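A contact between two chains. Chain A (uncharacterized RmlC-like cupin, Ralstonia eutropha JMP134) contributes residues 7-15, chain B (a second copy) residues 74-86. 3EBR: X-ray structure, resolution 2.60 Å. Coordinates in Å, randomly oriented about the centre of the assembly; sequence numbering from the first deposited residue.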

ATOM      1  N   ILE A   7       1.771   1.430 -18.941  1.00 63.65           N
ATOM      2  CA  ILE A   7       2.092   0.570 -17.753  1.00 62.84           C
ATOM      3  C   ILE A   7       2.155  -0.940 -18.054  1.00 62.14           C
ATOM      4  O   ILE A   7       1.218  -1.500 -18.629  1.00 61.20           O
ATOM      5  CB  ILE A   7       1.144   0.790 -16.521  1.00 62.85           C
ATOM      6  CG1 ILE A   7       1.599   1.956 -15.644  1.00 63.33           C
ATOM      7  CG2 ILE A   7       1.177  -0.403 -15.575  1.00 61.46           C
ATOM      8  CD1 ILE A   7       1.793   3.282 -16.321  1.00 62.14           C
ATOM      9  N   ASN A   8       3.262  -1.579 -17.646  1.00 61.54           N
ATOM     10  CA  ASN A   8       3.486  -3.009 -17.852  1.00 60.67           C
ATOM     11  C   ASN A   8       4.596  -3.534 -16.907  1.00 59.54           C
ATOM     12  O   ASN A   8       5.271  -2.740 -16.224  1.00 59.32           O
ATOM     13  CB  ASN A   8       3.847  -3.253 -19.338  1.00 61.04           C
ATOM     14  CG  ASN A   8       3.616  -4.693 -19.807  1.00 61.64           C
ATOM     15  OD1 ASN A   8       3.159  -5.568 -19.054  1.00 54.92           O
ATOM     16  ND2 ASN A   8       3.928  -4.934 -21.078  1.00 66.57           N
ATOM     17  N   THR A   9       4.740  -4.858 -16.824  1.00 57.42           N
ATOM     18  CA  THR A   9       5.771  -5.498 -16.017  1.00 55.07           C
ATOM     19  C   THR A   9       7.150  -5.233 -16.618  1.00 53.90           C
ATOM     20  O   THR A   9       7.397  -5.568 -17.788  1.00 54.20           O
ATOM     21  CB  THR A   9       5.531  -6.999 -15.929  1.00 54.66           C
ATOM     22  OG1 THR A   9       4.263  -7.189 -15.308  1.00 54.49           O
ATOM     23  CG2 THR A   9       6.620  -7.704 -15.113  1.00 52.59           C
ATOM     24  N   GLY A  10       8.010  -4.604 -15.814  1.00 51.72           N
ATOM     25  CA  GLY A  10       9.373  -4.256 -16.182  1.00 49.98           C
ATOM     26  C   GLY A  10      10.393  -5.069 -15.409  1.00 48.60           C
ATOM     27  O   GLY A  10      10.067  -5.800 -14.465  1.00 47.12           O
ATOM     28  N   CYS A  11      11.639  -4.912 -15.829  1.00 48.12           N
ATOM     29  CA  CYS A  11      12.774  -5.593 -15.248  1.00 47.04           C
ATOM     30  C   CYS A  11      14.018  -4.755 -15.437  1.00 45.65           C
ATOM     31  O   CYS A  11      14.311  -4.378 -16.567  1.00 44.77           O
ATOM     32  CB  CYS A  11      12.976  -6.933 -15.938  1.00 47.18           C
ATOM     33  SG  CYS A  11      14.441  -7.806 -15.382  1.00 48.73           S
ATOM     34  N   LEU A  12      14.722  -4.464 -14.341  1.00 45.19           N
ATOM     35  CA  LEU A  12      15.961  -3.688 -14.357  1.00 44.20           C
ATOM     36  C   LEU A  12      17.035  -4.632 -13.849  1.00 43.55           C
ATOM     37  O   LEU A  12      16.985  -5.064 -12.689  1.00 41.17           O
ATOM     38  CB  LEU A  12      15.831  -2.434 -13.496  1.00 44.86           C
ATOM     39  CG  LEU A  12      16.987  -1.434 -13.456  1.00 45.27           C
ATOM     40  CD1 LEU A  12      17.409  -0.958 -14.845  1.00 42.59           C
ATOM     41  CD2 LEU A  12      16.574  -0.253 -12.594  1.00 44.20           C
ATOM     42  N   ASP A  13      17.988  -4.964 -14.725  1.00 44.42           N
ATOM     43  CA  ASP A  13      19.062  -5.896 -14.392  1.00 44.85           C
ATOM     44  C   ASP A  13      20.066  -5.197 -13.467  1.00 43.95           C
ATOM     45  O   ASP A  13      20.165  -3.966 -13.467  1.00 43.24           O
ATOM     46  CB  ASP A  13      19.747  -6.418 -15.666  1.00 45.56           C
ATOM     47  CG  ASP A  13      20.396  -7.777 -15.465  1.00 49.14           C
ATOM     48  OD1 ASP A  13      19.647  -8.761 -15.248  1.00 53.22           O
ATOM     49  OD2 ASP A  13      21.629  -7.879 -15.604  1.00 49.56           O
ATOM     50  N   GLY A  14      20.781  -5.986 -12.668  1.00 44.30           N
ATOM     51  CA  GLY A  14      21.778  -5.472 -11.720  1.00 45.37           C
ATOM     52  C   GLY A  14      22.819  -4.504 -12.274  1.00 46.06           C
ATOM     53  O   GLY A  14      23.150  -3.521 -11.618  1.00 46.41           O
ATOM     54  N   ASN A  15      23.280  -4.760 -13.496  1.00 46.79           N
ATOM     55  CA  ASN A  15      24.284  -3.896 -14.167  1.00 48.30           C
ATOM     56  C   ASN A  15      23.663  -2.908 -15.224  1.00 48.65           C
ATOM     57  O   ASN A  15      24.339  -2.533 -16.180  1.00 49.83           O
ATOM     58  CB  ASN A  15      25.539  -4.718 -14.643  1.00 49.06           C
ATOM     59  CG  ASN A  15      25.199  -6.002 -15.361  1.00 49.10           C
ATOM     60  OD1 ASN A  15      24.080  -6.194 -15.818  1.00 56.00           O
ATOM     61  ND2 ASN A  15      26.165  -6.905 -15.433  1.00 46.26           N
TER
ATOM     62  N   ARG B  74      12.550 -15.979 -16.741  1.00 47.01           N
ATOM     63  CA  ARG B  74      11.822 -15.035 -17.576  1.00 48.80           C
ATOM     64  C   ARG B  74      10.365 -15.411 -17.695  1.00 49.39           C
ATOM     65  O   ARG B  74       9.962 -16.485 -17.246  1.00 49.54           O
ATOM     66  CB  ARG B  74      12.445 -15.019 -18.975  1.00 48.74           C
ATOM     67  CG  ARG B  74      12.609 -16.421 -19.619  1.00 50.33           C
ATOM     68  CD  ARG B  74      13.271 -16.331 -20.973  1.00 52.65           C
ATOM     69  NE  ARG B  74      12.329 -15.984 -22.034  1.00 56.77           N
ATOM     70  CZ  ARG B  74      11.704 -16.843 -22.851  1.00 56.79           C
ATOM     71  NH1 ARG B  74      11.900 -18.176 -22.802  1.00 57.15           N
ATOM     72  NH2 ARG B  74      10.867 -16.352 -23.769  1.00 60.93           N
ATOM     73  N   TYR B  75       9.589 -14.503 -18.281  1.00 51.33           N
ATOM     74  CA  TYR B  75       8.184 -14.716 -18.565  1.00 52.01           C
ATOM     75  C   TYR B  75       8.108 -14.964 -20.053  1.00 53.04           C
ATOM     76  O   TYR B  75       8.796 -14.273 -20.813  1.00 54.06           O
ATOM     77  CB  TYR B  75       7.308 -13.516 -18.201  1.00 52.41           C
ATOM     78  CG  TYR B  75       7.275 -13.190 -16.732  1.00 51.80           C
ATOM     79  CD1 TYR B  75       6.821 -14.136 -15.812  1.00 50.37           C
ATOM     80  CD2 TYR B  75       7.619 -11.923 -16.255  1.00 56.69           C
ATOM     81  CE1 TYR B  75       6.741 -13.856 -14.457  1.00 51.04           C
ATOM     82  CE2 TYR B  75       7.544 -11.627 -14.875  1.00 55.36           C
ATOM     83  CZ  TYR B  75       7.092 -12.602 -13.994  1.00 54.13           C
ATOM     84  OH  TYR B  75       7.048 -12.360 -12.652  1.00 54.75           O
ATOM     85  N   LYS B  76       7.291 -15.941 -20.475  1.00 54.31           N
ATOM     86  CA  LYS B  76       7.091 -16.246 -21.908  1.00 54.67           C
ATOM     87  C   LYS B  76       6.471 -15.072 -22.692  1.00 55.02           C
ATOM     88  O   LYS B  76       6.685 -14.957 -23.893  1.00 55.86           O
ATOM     89  CB  LYS B  76       6.183 -17.470 -22.120  1.00 55.19           C
ATOM     90  CG  LYS B  76       6.701 -18.808 -21.617  1.00 57.17           C
ATOM     91  CD  LYS B  76       5.751 -19.962 -22.015  1.00 54.74           C
ATOM     92  N   GLU B  77       5.723 -14.211 -22.000  1.00 55.57           N
ATOM     93  CA  GLU B  77       5.051 -13.053 -22.574  1.00 55.74           C
ATOM     94  C   GLU B  77       5.966 -11.820 -22.782  1.00 55.96           C
ATOM     95  O   GLU B  77       5.531 -10.881 -23.452  1.00 56.05           O
ATOM     96  CB  GLU B  77       3.842 -12.636 -21.692  1.00 56.35           C
ATOM     97  CG  GLU B  77       2.693 -13.686 -21.466  1.00 56.51           C
ATOM     98  CD  GLU B  77       2.996 -14.839 -20.492  1.00 56.93           C
ATOM     99  OE1 GLU B  77       4.097 -14.877 -19.906  1.00 58.68           O
ATOM    100  OE2 GLU B  77       2.123 -15.707 -20.294  1.00 61.17           O
ATOM    101  N   HIS B  78       7.187 -11.810 -22.214  1.00 55.73           N
ATOM    102  CA  HIS B  78       8.148 -10.689 -22.336  1.00 55.52           C
ATOM    103  C   HIS B  78       9.483 -11.127 -22.952  1.00 54.31           C
ATOM    104  O   HIS B  78       9.857 -12.295 -22.848  1.00 54.38           O
ATOM    105  CB  HIS B  78       8.372 -10.058 -20.972  1.00 56.36           C
ATOM    106  CG  HIS B  78       7.132  -9.470 -20.379  1.00 59.89           C
ATOM    107  ND1 HIS B  78       6.760  -8.161 -20.588  1.00 64.36           N
ATOM    108  CD2 HIS B  78       6.170 -10.014 -19.597  1.00 63.97           C
ATOM    109  CE1 HIS B  78       5.628  -7.920 -19.953  1.00 63.07           C
ATOM    110  NE2 HIS B  78       5.247  -9.028 -19.345  1.00 65.07           N
ATOM    111  N   ASP B  79      10.199 -10.170 -23.557  1.00 52.84           N
ATOM    112  CA  ASP B  79      11.486 -10.422 -24.251  1.00 52.52           C
ATOM    113  C   ASP B  79      12.792 -10.266 -23.429  1.00 51.53           C
ATOM    114  O   ASP B  79      13.884 -10.381 -23.993  1.00 51.50           O
ATOM    115  CB  ASP B  79      11.556  -9.513 -25.493  1.00 52.50           C
ATOM    116  N   TRP B  80      12.677 -10.080 -22.115  1.00 50.39           N
ATOM    117  CA  TRP B  80      13.828  -9.894 -21.204  1.00 48.93           C
ATOM    118  C   TRP B  80      14.023 -11.099 -20.295  1.00 47.95           C
ATOM    119  O   TRP B  80      13.098 -11.894 -20.113  1.00 49.33           O
ATOM    120  CB  TRP B  80      13.682  -8.600 -20.364  1.00 48.41           C
ATOM    121  CG  TRP B  80      12.351  -8.417 -19.677  1.00 49.17           C
ATOM    122  CD1 TRP B  80      11.312  -7.637 -20.116  1.00 49.20           C
ATOM    123  CD2 TRP B  80      11.888  -9.062 -18.477  1.00 50.59           C
ATOM    124  NE1 TRP B  80      10.244  -7.735 -19.249  1.00 49.16           N
ATOM    125  CE2 TRP B  80      10.570  -8.602 -18.239  1.00 46.16           C
ATOM    126  CE3 TRP B  80      12.457  -9.979 -17.574  1.00 47.72           C
ATOM    127  CZ2 TRP B  80       9.816  -9.034 -17.151  1.00 45.13           C
ATOM    128  CZ3 TRP B  80      11.701 -10.402 -16.490  1.00 47.76           C
ATOM    129  CH2 TRP B  80      10.396  -9.929 -16.290  1.00 46.29           C
ATOM    130  N   VAL B  81      15.222 -11.207 -19.716  1.00 46.50           N
ATOM    131  CA  VAL B  81      15.583 -12.276 -18.779  1.00 45.76           C
ATOM    132  C   VAL B  81      16.055 -11.642 -17.475  1.00 46.20           C
ATOM    133  O   VAL B  81      16.889 -10.735 -17.507  1.00 47.30           O
ATOM    134  CB  VAL B  81      16.697 -13.179 -19.314  1.00 45.22           C
ATOM    135  CG1 VAL B  81      17.070 -14.246 -18.285  1.00 41.74           C
ATOM    136  CG2 VAL B  81      16.262 -13.835 -20.600  1.00 46.16           C
ATOM    137  N   ALA B  82      15.498 -12.100 -16.350  1.00 44.90           N
ATOM    138  CA  ALA B  82      15.859 -11.614 -15.029  1.00 45.43           C
ATOM    139  C   ALA B  82      17.012 -12.460 -14.534  1.00 45.02           C
ATOM    140  O   ALA B  82      16.845 -13.670 -14.405  1.00 45.91           O
ATOM    141  CB  ALA B  82      14.681 -11.714 -14.064  1.00 44.20           C
ATOM    142  N   HIS B  83      18.171 -11.838 -14.295  1.00 43.84           N
ATOM    143  CA  HIS B  83      19.371 -12.520 -13.776  1.00 43.53           C
ATOM    144  C   HIS B  83      19.505 -12.243 -12.292  1.00 42.26           C
ATOM    145  O   HIS B  83      18.745 -11.444 -11.754  1.00 43.02           O
ATOM    146  CB  HIS B  83      20.625 -12.017 -14.478  1.00 43.22           C
ATOM    147  CG  HIS B  83      20.578 -12.172 -15.960  1.00 45.72           C
ATOM    148  ND1 HIS B  83      20.158 -11.160 -16.797  1.00 50.67           N
ATOM    149  CD2 HIS B  83      20.864 -13.230 -16.756  1.00 45.25           C
ATOM    150  CE1 HIS B  83      20.206 -11.581 -18.048  1.00 48.55           C
ATOM    151  NE2 HIS B  83      20.638 -12.831 -18.050  1.00 45.52           N
ATOM    152  N   ALA B  84      20.464 -12.905 -11.639  1.00 40.72           N
ATOM    153  CA  ALA B  84      20.745 -12.702 -10.215  1.00 39.14           C
ATOM    154  C   ALA B  84      21.153 -11.241 -10.032  1.00 39.26           C
ATOM    155  O   ALA B  84      21.923 -10.716 -10.837  1.00 39.90           O
ATOM    156  CB  ALA B  84      21.836 -13.621  -9.736  1.00 36.61           C
ATOM    157  N   GLY B  85      20.589 -10.585  -9.019  1.00 38.92           N
ATOM    158  CA  GLY B  85      20.839  -9.164  -8.751  1.00 39.14           C
ATOM    159  C   GLY B  85      19.853  -8.208  -9.422  1.00 39.63           C
ATOM    160  O   GLY B  85      19.956  -6.993  -9.227  1.00 39.97           O
ATOM    161  N   SER B  86      18.897  -8.738 -10.198  1.00 40.09           N
ATOM    162  CA  SER B  86      17.895  -7.927 -10.880  1.00 39.91           C
ATOM    163  C   SER B  86      16.659  -7.798 -10.013  1.00 40.19           C
ATOM    164  O   SER B  86      16.509  -8.519  -9.024  1.00 40.06           O
ATOM    165  CB  SER B  86      17.493  -8.560 -12.208  1.00 39.89           C
ATOM    166  OG  SER B  86      16.849  -9.799 -12.010  1.00 39.36           O
TER

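A cysteine CB packed over the face of a tryptophan ring is the most striking feature of this contact, which buries 509 Å² between the two stretches. C11(A) CB lies 3.5 Å from the centroid of the six-membered ring of W80(B), only 12° off the ring normal, so one of its C-H bonds points into the pi cloud. The t rotamer places C11(A) SG oblique to the same ring, 4.2 Å from that centroid, and also 4.1 Å from A82(B) CB, a fit suited to a small, polarizable side chain.

T9(A) extends this apolar patch: its CG2 methyl lies 4.0 Å from both W80(B) CZ2 and Y75(B) CE2. H78(B), which closes a type I turn begun at Y75(B), brings its ring edge to N8(A), its polarised CE1-H suiting an oxygen, with CE1 3.5 Å from OD1. N8(A) OD1 also accepts a hydrogen bond from T9(A) N at 2.8 Å, which ties the asparagine side chain to the amide of the next residue.

At the other end, H83(B) ND1 donates a hydrogen bond to D13(A) OD1 at 2.9 Å, the carboxylate meeting the imidazole near its plane. S86(B), short and polar, turns OG back to H83(B) O (2.5 Å) within their type II turn. Beside it the backbones pack closely: L12(A) O is 3.5 Å from S86(B) CA, and G14(A) CA 3.4 Å from G85(B) O. A CB on G14(A) would crowd that carbonyl, while G85(B) has turn angles (92°/-2°) that favour glycine.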